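Local coordinates for uncharacterized protein (Vibrio parahaemolyticus M0605, PDB 3X0T), which is the PirA component of a plasmid-encoded toxin that makes a marine bacterium virulent, has a jelly-roll fold and probably acts as part of a pore-forming toxin, at residues Asp14-Pro19 / Arg103-Ile108; Glu25-His30 / Gln92-Ile97; Ile53-Gly58 / Tyr80-Pro85. One frame throughout, in Å; residues are numbered along the deposited sequence.

Three contacts illustrate how a jelly roll joins residues far apart in sequence, first within each sheet and then between the sheets. Contact 1 pairs strands 11-17 and 104-110 of one four-stranded sheet, contact 2 pairs strands 22-30 and 91-98 of the other, and contact 3 packs Ile53-Gly58 against Tyr80-Pro85 across the interior. Along the chain, contact 3 is nested inside contact 2, which is nested inside contact 1. The centres of contacts 1 and 2 lie about 14 Å apart, and Trp15 CD1 reaches Val26 CG1 at 3.6 Å. Contacts 2 and 3 are closer, with centres about 8 Å apart, and Gln92 OE1 is hydrogen-bonded to Tyr55 OH at 2.6 Å.

Contact 1: residues Asp14-Pro19 / Arg103-Ile108; sequences DWTVEP and RGFCTI
With CG of Asp14 and OG1 of Thr107 both anti to the carbonyl carbon (chi1 -66° and -62°), the two side chains run alongside each other. Thr107 OG1 donates to Asp14 OD1 at 2.7 Å, meeting the oxygen from above the carboxylate plane. On the same face, Thr16 CG2 lies 3.7 Å from Phe105 CE2. Beyond the strand, Glu18 bends at chi2 and lies beside the extended Arg103, but OE2 to NH1 is a long salt bridge of 3.6 Å.

On the other face Trp15 crosses Ile108 at nearly a right angle, its CD1 3.5 Å from Ile108 CG1, while Cys106 SG sits obliquely to the indole and 4.1 Å from Trp15 CB. Trp15-Cys106 and Val17-Gly104, each exchanging two backbone hydrogen bonds, are the hydrogen-bonded pairs of this antiparallel sheet edge of the jelly roll; Asp14-Thr107 and Thr16-Phe105 are the non-hydrogen-bonded ones. Gly104 CA comes within 4.5 Å of Val17 CA.

Strand 11-17 is an outermost strand of its sheet, and strand 104-110 is hydrogen-bonded on its other flank to strand 41-45. Trp15, whose NE1 is hydrogen-bonded to Tyr110 OH, touches strand 22-30 of the second sheet, Val17 both 22-30 and 91-98.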
loop_
_atom_site.group_PDB
_atom_site.type_symbol
_atom_site.label_atom_id
_atom_site.label_comp_id
_atom_site.label_asym_id
_atom_site.label_seq_id
_atom_site.Cartn_x
_atom_site.Cartn_y
_atom_site.Cartn_z
ATOM N N ASP A 14 11.305 0.685 4.157
ATOM C CA ASP A 14 11.844 0.593 2.771
ATOM C C ASP A 14 11.537 -0.775 2.197
ATOM O O ASP A 14 11.471 -1.768 2.950
ATOM C CB ASP A 14 13.349 0.775 2.789
ATOM C CG ASP A 14 13.767 2.170 3.211
ATOM O OD1 ASP A 14 12.980 3.094 3.295
ATOM O OD2 ASP A 14 14.974 2.314 3.529
ATOM N N TRP A 15 11.314 -0.864 0.909
ATOM C CA TRP A 15 10.932 -2.102 0.220
ATOM C C TRP A 15 11.600 -2.196 -1.118
ATOM O O TRP A 15 11.947 -1.188 -1.769
ATOM C CB TRP A 15 9.412 -2.159 -0.013
ATOM C CG TRP A 15 8.630 -2.082 1.286
ATOM C CD1 TRP A 15 7.996 -0.951 1.776
ATOM C CD2 TRP A 15 8.313 -3.166 2.175
ATOM N NE1 TRP A 15 7.321 -1.304 2.919
ATOM C CE2 TRP A 15 7.475 -2.642 3.175
ATOM C CE3 TRP A 15 8.673 -4.514 2.188
ATOM C CZ2 TRP A 15 7.014 -3.467 4.238
ATOM C CZ3 TRP A 15 8.205 -5.326 3.204
ATOM C CH2 TRP A 15 7.380 -4.764 4.202
ATOM N N THR A 16 11.777 -3.439 -1.544
ATOM C CA THR A 16 12.230 -3.751 -2.914
ATOM C C THR A 16 11.110 -4.460 -3.621
ATOM O O THR A 16 10.272 -5.139 -3.005
ATOM C CB THR A 16 13.478 -4.613 -2.881
ATOM O OG1 THR A 16 13.246 -5.865 -2.263
ATOM C CG2 THR A 16 14.569 -3.935 -2.142
ATOM N N VAL A 17 11.076 -4.262 -4.946
ATOM C CA VAL A 17 10.003 -4.877 -5.778
ATOM C C VAL A 17 10.648 -5.470 -7.016
ATOM O O VAL A 17 11.233 -4.742 -7.826
ATOM C CB VAL A 17 8.890 -3.846 -6.159
ATOM C CG1 VAL A 17 7.643 -4.616 -6.664
ATOM C CG2 VAL A 17 8.499 -2.940 -5.003
ATOM N N GLU A 18 10.557 -6.793 -7.168
ATOM C CA GLU A 18 11.279 -7.412 -8.291
ATOM C C GLU A 18 10.685 -6.996 -9.638
ATOM O O GLU A 18 9.477 -6.735 -9.816
ATOM C CB GLU A 18 11.340 -8.928 -8.032
ATOM C CG GLU A 18 12.021 -9.367 -6.732
ATOM C CD GLU A 18 13.420 -8.768 -6.535
ATOM O OE1 GLU A 18 13.814 -8.337 -5.417
ATOM O OE2 GLU A 18 14.195 -8.761 -7.531
ATOM N N PRO A 19 11.557 -6.896 -10.667
ATOM C CA PRO A 19 11.113 -6.415 -11.974
ATOM C C PRO A 19 10.280 -7.509 -12.693
ATOM O O PRO A 19 10.177 -8.658 -12.228
ATOM C CB PRO A 19 12.458 -6.170 -12.717
ATOM C CG PRO A 19 13.379 -7.179 -12.072
ATOM C CD PRO A 19 13.024 -7.157 -10.603
ATOM N N ARG A 103 14.809 -2.982 -11.496
ATOM C CA ARG A 103 14.484 -3.306 -10.106
ATOM C C ARG A 103 13.777 -2.171 -9.414
ATOM O O ARG A 103 14.027 -1.019 -9.688
ATOM C CB ARG A 103 15.730 -3.711 -9.314
ATOM C CG ARG A 103 16.503 -4.925 -9.821
ATOM C CD ARG A 103 17.664 -5.298 -8.890
ATOM N NE ARG A 103 18.554 -6.355 -9.411
ATOM C CZ ARG A 103 18.249 -7.605 -9.799
ATOM N NH1 ARG A 103 16.960 -8.035 -9.767
ATOM N NH2 ARG A 103 19.259 -8.400 -10.231
ATOM N N GLY A 104 12.815 -2.509 -8.548
ATOM C CA GLY A 104 11.959 -1.477 -7.925
ATOM C C GLY A 104 12.395 -1.269 -6.481
ATOM O O GLY A 104 12.746 -2.169 -5.742
ATOM N N PHE A 105 12.296 0.013 -6.111
ATOM C CA PHE A 105 12.652 0.385 -4.703
ATOM C C PHE A 105 11.675 1.451 -4.300
ATOM O O PHE A 105 11.374 2.402 -5.038
ATOM C CB PHE A 105 14.095 0.957 -4.601
ATOM C CG PHE A 105 15.141 -0.039 -4.991
ATOM C CD1 PHE A 105 15.539 -0.138 -6.349
ATOM C CD2 PHE A 105 15.683 -0.888 -4.018
ATOM C CE1 PHE A 105 16.542 -1.093 -6.699
ATOM C CE2 PHE A 105 16.642 -1.846 -4.456
ATOM C CZ PHE A 105 17.041 -1.928 -5.763
ATOM N N CYS A 106 11.185 1.401 -3.056
ATOM C CA CYS A 106 10.344 2.468 -2.552
ATOM C C CYS A 106 10.450 2.494 -1.032
ATOM O O CYS A 106 10.900 1.574 -0.363
ATOM C CB CYS A 106 8.894 2.283 -2.976
ATOM S SG CYS A 106 8.043 0.844 -2.363
ATOM N N THR A 107 10.004 3.661 -0.502
ATOM C CA THR A 107 9.767 3.798 0.953
ATOM C C THR A 107 8.240 4.090 1.099
ATOM O O THR A 107 7.663 4.905 0.371
ATOM C CB THR A 107 10.606 4.946 1.521
ATOM O OG1 THR A 107 11.999 4.633 1.324
ATOM C CG2 THR A 107 10.297 5.109 3.024
ATOM N N ILE A 108 7.654 3.396 2.084
ATOM C CA ILE A 108 6.243 3.596 2.408
ATOM C C ILE A 108 6.223 4.336 3.793
ATOM O O ILE A 108 6.908 3.908 4.704
ATOM C CB ILE A 108 5.525 2.232 2.459
ATOM C CG1 ILE A 108 5.593 1.533 1.108
ATOM C CG2 ILE A 108 4.041 2.475 2.879
ATOM C CD1 ILE A 108 4.802 2.148 0.017
#

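Contact 2: residues Glu25-His30 / Gln92-Ile97; sequences EVDSKH and QRIVVI
The tight apolar part is at Val26: its CG2, placed in the crowded position between the backbone N and the carbonyl carbon, lies 3.6 Å from Ile94 CG2, and its CG1 is 3.9 Å from Val96 CG2. Ile94 and Val96 also touch strand 41-45 of the opposite sheet. Here the antiparallel pairing is interrupted by a classic beta bulge. Val26 and Asp27 both face Ile94, whose O accepts a nearly straight hydrogen bond from Val26 N at 2.9 Å and a weak one from Asp27 N. The register slips by one residue before Ile94 N donates to Asp27 O.

Glu25 and Ser28 are exposed, although Val95 on the same face is buried. Arg93 crosses Glu25 at about a right angle, and NH1 donates to Glu25 OE2 at 2.9 Å in the guanidinium plane, the planar groups standing 82° apart. Val95 CG1 lies over one guanidinium face, and NH2 is hydrogen-bonded to Gln56. On the face of Asp27 and Ile94, a water donates to Lys29 O and accepts from Gln92 NE2, while Gln92 OE1 is hydrogen-bonded to Tyr55 OH. Lys29 NZ is hydrogen-bonded to Val37 O and salt-bridged to Glu36; a nitrate, probably from the crystallisation liquor, lies about 4 Å from the side chain.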
loop_
_atom_site.group_PDB
_atom_site.type_symbol
_atom_site.label_atom_id
_atom_site.label_comp_id
_atom_site.label_asym_id
_atom_site.label_seq_id
_atom_site.Cartn_x
_atom_site.Cartn_y
_atom_site.Cartn_z
ATOM N N GLU A 25 4.043 -6.954 -0.826
ATOM C CA GLU A 25 3.023 -6.528 0.162
ATOM C C GLU A 25 3.629 -5.569 1.130
ATOM O O GLU A 25 4.606 -5.901 1.808
ATOM C CB GLU A 25 2.475 -7.644 1.039
ATOM C CG GLU A 25 1.704 -8.582 0.244
ATOM C CD GLU A 25 1.053 -9.636 1.117
ATOM O OE1 GLU A 25 1.738 -10.215 2.014
ATOM O OE2 GLU A 25 -0.006 -9.986 0.815
ATOM N N VAL A 26 3.089 -4.358 1.240
ATOM C CA VAL A 26 3.660 -3.342 2.131
ATOM C C VAL A 26 2.781 -3.026 3.331
ATOM O O VAL A 26 3.223 -2.399 4.267
ATOM C CB VAL A 26 4.065 -2.071 1.379
ATOM C CG1 VAL A 26 5.075 -2.426 0.272
ATOM C CG2 VAL A 26 2.862 -1.331 0.811
ATOM N N ASP A 27 1.504 -3.492 3.320
ATOM C CA ASP A 27 0.669 -3.403 4.485
ATOM C C ASP A 27 -0.386 -4.483 4.340
ATOM O O ASP A 27 -0.704 -4.864 3.197
ATOM C CB ASP A 27 -0.019 -2.051 4.649
ATOM C CG ASP A 27 -0.457 -1.668 6.043
ATOM O OD1 ASP A 27 -0.281 -2.507 6.950
ATOM O OD2 ASP A 27 -1.000 -0.557 6.203
ATOM N N SER A 28 -0.966 -4.936 5.448
ATOM C CA SER A 28 -2.017 -5.914 5.417
ATOM C C SER A 28 -2.798 -5.915 6.686
ATOM O O SER A 28 -2.236 -5.628 7.762
ATOM C CB SER A 28 -1.598 -7.263 5.016
ATOM O OG SER A 28 -0.936 -7.781 6.103
ATOM N N LYS A 29 -4.053 -6.263 6.607
ATOM C CA LYS A 29 -4.902 -6.310 7.761
ATOM C C LYS A 29 -5.976 -7.335 7.586
ATOM O O LYS A 29 -6.739 -7.279 6.556
ATOM C CB LYS A 29 -5.525 -4.959 8.118
ATOM C CG LYS A 29 -6.448 -5.044 9.339
ATOM C CD LYS A 29 -6.680 -3.908 10.217
ATOM C CE LYS A 29 -7.594 -2.928 9.542
ATOM N NZ LYS A 29 -7.830 -1.669 10.352
ATOM N N HIS A 30 -6.139 -8.222 8.566
ATOM C CA HIS A 30 -7.163 -9.245 8.528
ATOM C C HIS A 30 -8.002 -9.097 9.756
ATOM O O HIS A 30 -7.483 -9.165 10.885
ATOM C CB HIS A 30 -6.487 -10.633 8.512
ATOM C CG HIS A 30 -5.539 -10.780 7.392
ATOM N ND1 HIS A 30 -5.936 -10.986 6.103
ATOM C CD2 HIS A 30 -4.182 -10.651 7.373
ATOM C CE1 HIS A 30 -4.834 -10.989 5.356
ATOM N NE2 HIS A 30 -3.760 -10.781 6.084
ATOM N N GLN A 92 -7.659 -6.841 3.790
ATOM C CA GLN A 92 -7.180 -5.757 2.939
ATOM C C GLN A 92 -5.671 -5.772 2.945
ATOM O O GLN A 92 -5.035 -6.238 3.902
ATOM C CB GLN A 92 -7.806 -4.411 3.335
ATOM C CG GLN A 92 -7.441 -3.970 4.783
ATOM C CD GLN A 92 -8.402 -2.965 5.239
ATOM O OE1 GLN A 92 -8.465 -1.825 4.677
ATOM N NE2 GLN A 92 -9.203 -3.245 6.241
ATOM N N ARG A 93 -5.097 -5.202 1.880
ATOM C CA ARG A 93 -3.654 -5.087 1.813
ATOM C C ARG A 93 -3.293 -3.970 0.851
ATOM O O ARG A 93 -4.132 -3.565 0.020
ATOM C CB ARG A 93 -2.998 -6.408 1.372
ATOM C CG ARG A 93 -3.275 -6.861 -0.053
ATOM C CD ARG A 93 -2.467 -8.049 -0.420
ATOM N NE ARG A 93 -2.740 -8.438 -1.794
ATOM C CZ ARG A 93 -1.993 -9.324 -2.469
ATOM N NH1 ARG A 93 -1.018 -9.959 -1.864
ATOM N NH2 ARG A 93 -2.235 -9.469 -3.770
ATOM N N ILE A 94 -2.070 -3.528 0.912
ATOM C CA ILE A 94 -1.492 -2.618 -0.050
ATOM C C ILE A 94 -0.329 -3.346 -0.686
ATOM O O ILE A 94 0.547 -3.871 0.042
ATOM C CB ILE A 94 -1.049 -1.265 0.594
ATOM C CG1 ILE A 94 -2.246 -0.556 1.216
ATOM C CG2 ILE A 94 -0.371 -0.411 -0.440
ATOM C CD1 ILE A 94 -1.908 0.663 2.011
ATOM N N VAL A 95 -0.284 -3.365 -2.004
ATOM C CA VAL A 95 0.825 -3.969 -2.722
ATOM C C VAL A 95 1.478 -2.918 -3.632
ATOM O O VAL A 95 0.818 -1.995 -4.090
ATOM C CB VAL A 95 0.397 -5.206 -3.558
ATOM C CG1 VAL A 95 -0.033 -6.344 -2.666
ATOM C CG2 VAL A 95 -0.637 -4.875 -4.591
ATOM N N VAL A 96 2.742 -3.135 -3.897
ATOM C CA VAL A 96 3.468 -2.388 -4.904
ATOM C C VAL A 96 3.882 -3.390 -5.974
ATOM O O VAL A 96 4.394 -4.479 -5.650
ATOM C CB VAL A 96 4.706 -1.638 -4.298
ATOM C CG1 VAL A 96 5.375 -0.813 -5.381
ATOM C CG2 VAL A 96 4.270 -0.744 -3.153
ATOM N N ILE A 97 3.586 -3.044 -7.233
ATOM C CA ILE A 97 3.772 -3.943 -8.367
ATOM C C ILE A 97 4.754 -3.242 -9.334
ATOM O O ILE A 97 4.644 -2.069 -9.655
ATOM C CB ILE A 97 2.415 -4.178 -9.088
ATOM C CG1 ILE A 97 1.390 -4.717 -8.089
ATOM C CG2 ILE A 97 2.618 -5.149 -10.249
ATOM C CD1 ILE A 97 -0.020 -4.785 -8.648
HETATM O O HOH W 1 -9.213 -5.933 7.144
#

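Contact 3: residues Ile53-Gly58 / Tyr80-Pro85; sequences IQYQWG and YHLQRP
The Tyr55 ring receives Pro85 on one face, Leu82 at its edge and Arg84 obliquely. Pro85 CD sits 3.4 Å from the ring centroid and only 8° off the normal, a CH-pi contact placed almost exactly over the centre. Leu82 CD2 approaches near the ring plane, 4.0 Å from Tyr55 CD2. Arg84 runs alongside the tyrosine, its CB 4.0 Å from Tyr55 CE2, but its guanidinium is turned 89° to the phenol ring and its NH1 is hydrogen-bonded to Gly38 O. Tyr80 is met obliquely, with Ile53 CG2 4.2 Å from its CD2, and its ring also stacks on His72.

The torsions explain how these groups reach across. In Ile53 CG1, and in Tyr55, Tyr80 and Leu82 CG, is anti to the backbone N, and all four residues direct CB toward the other segment. Leu82 CD2 fits between the two residues of strand 51-58, 3.8 Å from Ile53 CD1 as well as touching the tyrosine edge. The tip of Tyr55 is satisfied within this buried setting by a hydrogen bond to Gln92 OE1.

No hydrogen bond crosses between the segments. The axes of strands 53-58 and 80-82 run nearly parallel, 6° apart, at a closest approach of 9.2 Å; the space between them is bridged mainly by side chains, and the loop residues Arg84 and Pro85 then come in against Tyr55. Such face-to-face packing of two antiparallel sheets around an apolar core is the hallmark of a beta sandwich, here the jelly roll of PirA.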
loop_
_atom_site.group_PDB
_atom_site.type_symbol
_atom_site.label_atom_id
_atom_site.label_comp_id
_atom_site.label_asym_id
_atom_site.label_seq_id
_atom_site.Cartn_x
_atom_site.Cartn_y
_atom_site.Cartn_z
ATOM N N ILE A 53 0.994 1.179 -7.249
ATOM C CA ILE A 53 0.537 0.852 -5.914
ATOM C C ILE A 53 -0.942 0.547 -5.977
ATOM O O ILE A 53 -1.710 1.259 -6.666
ATOM C CB ILE A 53 0.887 1.964 -4.911
ATOM C CG1 ILE A 53 0.641 1.473 -3.473
ATOM C CG2 ILE A 53 0.203 3.294 -5.212
ATOM C CD1 ILE A 53 1.213 2.394 -2.418
ATOM N N GLN A 54 -1.358 -0.499 -5.279
ATOM C CA GLN A 54 -2.794 -0.848 -5.247
ATOM C C GLN A 54 -3.269 -1.087 -3.828
ATOM O O GLN A 54 -2.559 -1.665 -2.991
ATOM C CB GLN A 54 -3.139 -2.131 -6.059
ATOM C CG GLN A 54 -2.738 -1.991 -7.527
ATOM C CD GLN A 54 -3.309 -3.037 -8.363
ATOM O OE1 GLN A 54 -3.472 -4.220 -7.983
ATOM N NE2 GLN A 54 -3.648 -2.606 -9.607
ATOM N N TYR A 55 -4.493 -0.653 -3.574
ATOM C CA TYR A 55 -5.234 -0.987 -2.357
ATOM C C TYR A 55 -6.176 -2.125 -2.726
ATOM O O TYR A 55 -6.990 -1.938 -3.608
ATOM C CB TYR A 55 -5.999 0.237 -1.836
ATOM C CG TYR A 55 -6.261 0.193 -0.382
ATOM C CD1 TYR A 55 -7.175 -0.738 0.174
ATOM C CD2 TYR A 55 -5.555 1.007 0.504
ATOM C CE1 TYR A 55 -7.343 -0.834 1.550
ATOM C CE2 TYR A 55 -5.714 0.898 1.871
ATOM C CZ TYR A 55 -6.609 -0.025 2.393
ATOM O OH TYR A 55 -6.735 -0.110 3.763
ATOM N N GLN A 56 -6.032 -3.273 -2.061
ATOM C CA GLN A 56 -6.807 -4.464 -2.400
ATOM C C GLN A 56 -7.618 -4.940 -1.210
ATOM O O GLN A 56 -7.257 -4.629 -0.053
ATOM C CB GLN A 56 -5.889 -5.573 -2.857
ATOM C CG GLN A 56 -5.141 -5.215 -4.136
ATOM C CD GLN A 56 -4.329 -6.364 -4.687
ATOM O OE1 GLN A 56 -4.217 -7.432 -4.060
ATOM N NE2 GLN A 56 -3.754 -6.160 -5.871
ATOM N N TRP A 57 -8.699 -5.677 -1.479
ATOM C CA TRP A 57 -9.560 -6.182 -0.427
ATOM C C TRP A 57 -9.973 -7.595 -0.724
ATOM O O TRP A 57 -9.932 -8.041 -1.880
ATOM C CB TRP A 57 -10.767 -5.251 -0.179
ATOM C CG TRP A 57 -11.776 -5.289 -1.292
ATOM C CD1 TRP A 57 -11.747 -4.576 -2.483
ATOM C CD2 TRP A 57 -12.942 -6.108 -1.359
ATOM N NE1 TRP A 57 -12.836 -4.892 -3.233
ATOM C CE2 TRP A 57 -13.573 -5.846 -2.592
ATOM C CE3 TRP A 57 -13.517 -7.074 -0.508
ATOM C CZ2 TRP A 57 -14.732 -6.553 -2.999
ATOM C CZ3 TRP A 57 -14.647 -7.763 -0.919
ATOM C CH2 TRP A 57 -15.249 -7.484 -2.145
ATOM N N GLY A 58 -10.428 -8.293 0.312
ATOM C CA GLY A 58 -10.928 -9.666 0.143
ATOM C C GLY A 58 -12.185 -9.849 0.998
ATOM O O GLY A 58 -12.355 -9.213 2.058
ATOM N N TYR A 80 3.539 9.759 -3.630
ATOM C CA TYR A 80 2.124 9.735 -3.876
ATOM C C TYR A 80 1.312 9.294 -2.651
ATOM O O TYR A 80 1.751 8.377 -1.969
ATOM C CB TYR A 80 1.802 8.763 -4.990
ATOM C CG TYR A 80 0.371 8.573 -5.230
ATOM C CD1 TYR A 80 -0.371 9.589 -5.870
ATOM C CD2 TYR A 80 -0.316 7.426 -4.789
ATOM C CE1 TYR A 80 -1.721 9.431 -6.104
ATOM C CE2 TYR A 80 -1.672 7.259 -5.060
ATOM C CZ TYR A 80 -2.366 8.296 -5.707
ATOM O OH TYR A 80 -3.724 8.105 -5.942
ATOM N N HIS A 81 0.199 9.970 -2.359
ATOM C CA HIS A 81 -0.651 9.600 -1.185
ATOM C C HIS A 81 -1.768 8.707 -1.601
ATOM O O HIS A 81 -2.601 9.034 -2.462
ATOM C CB HIS A 81 -1.250 10.892 -0.608
ATOM C CG HIS A 81 -2.172 10.559 0.517
ATOM N ND1 HIS A 81 -1.721 10.155 1.762
ATOM C CD2 HIS A 81 -3.510 10.516 0.611
ATOM C CE1 HIS A 81 -2.735 9.877 2.581
ATOM N NE2 HIS A 81 -3.835 10.104 1.904
ATOM N N LEU A 82 -1.749 7.456 -1.077
ATOM C CA LEU A 82 -2.832 6.512 -1.282
ATOM C C LEU A 82 -3.733 6.559 -0.073
ATOM O O LEU A 82 -3.410 6.061 1.017
ATOM C CB LEU A 82 -2.226 5.099 -1.430
ATOM C CG LEU A 82 -3.233 3.962 -1.595
ATOM C CD1 LEU A 82 -4.112 4.189 -2.795
ATOM C CD2 LEU A 82 -2.543 2.631 -1.645
ATOM N N GLN A 83 -4.896 7.200 -0.266
ATOM C CA GLN A 83 -5.871 7.278 0.834
ATOM C C GLN A 83 -6.669 5.963 0.889
ATOM O O GLN A 83 -7.153 5.492 -0.135
ATOM C CB GLN A 83 -6.789 8.496 0.519
ATOM C CG GLN A 83 -7.883 8.704 1.564
ATOM C CD GLN A 83 -7.339 9.163 2.948
ATOM O OE1 GLN A 83 -6.228 9.676 3.096
ATOM N NE2 GLN A 83 -8.193 8.964 3.947
ATOM N N ARG A 84 -6.866 5.461 2.095
ATOM C CA ARG A 84 -7.626 4.234 2.220
ATOM C C ARG A 84 -9.049 4.424 1.729
ATOM O O ARG A 84 -9.601 5.522 1.842
ATOM C CB ARG A 84 -7.671 3.821 3.672
ATOM C CG ARG A 84 -8.471 4.801 4.509
ATOM C CD ARG A 84 -8.417 4.388 5.942
ATOM N NE ARG A 84 -9.179 5.346 6.772
ATOM C CZ ARG A 84 -9.031 5.496 8.092
ATOM N NH1 ARG A 84 -8.140 4.802 8.707
ATOM N NH2 ARG A 84 -9.820 6.343 8.790
ATOM N N PRO A 85 -9.732 3.391 1.205
ATOM C CA PRO A 85 -11.175 3.503 0.946
ATOM C C PRO A 85 -11.914 3.883 2.204
ATOM O O PRO A 85 -11.541 3.527 3.317
ATOM C CB PRO A 85 -11.543 2.087 0.468
ATOM C CG PRO A 85 -10.244 1.528 -0.086
ATOM C CD PRO A 85 -9.195 2.049 0.881
#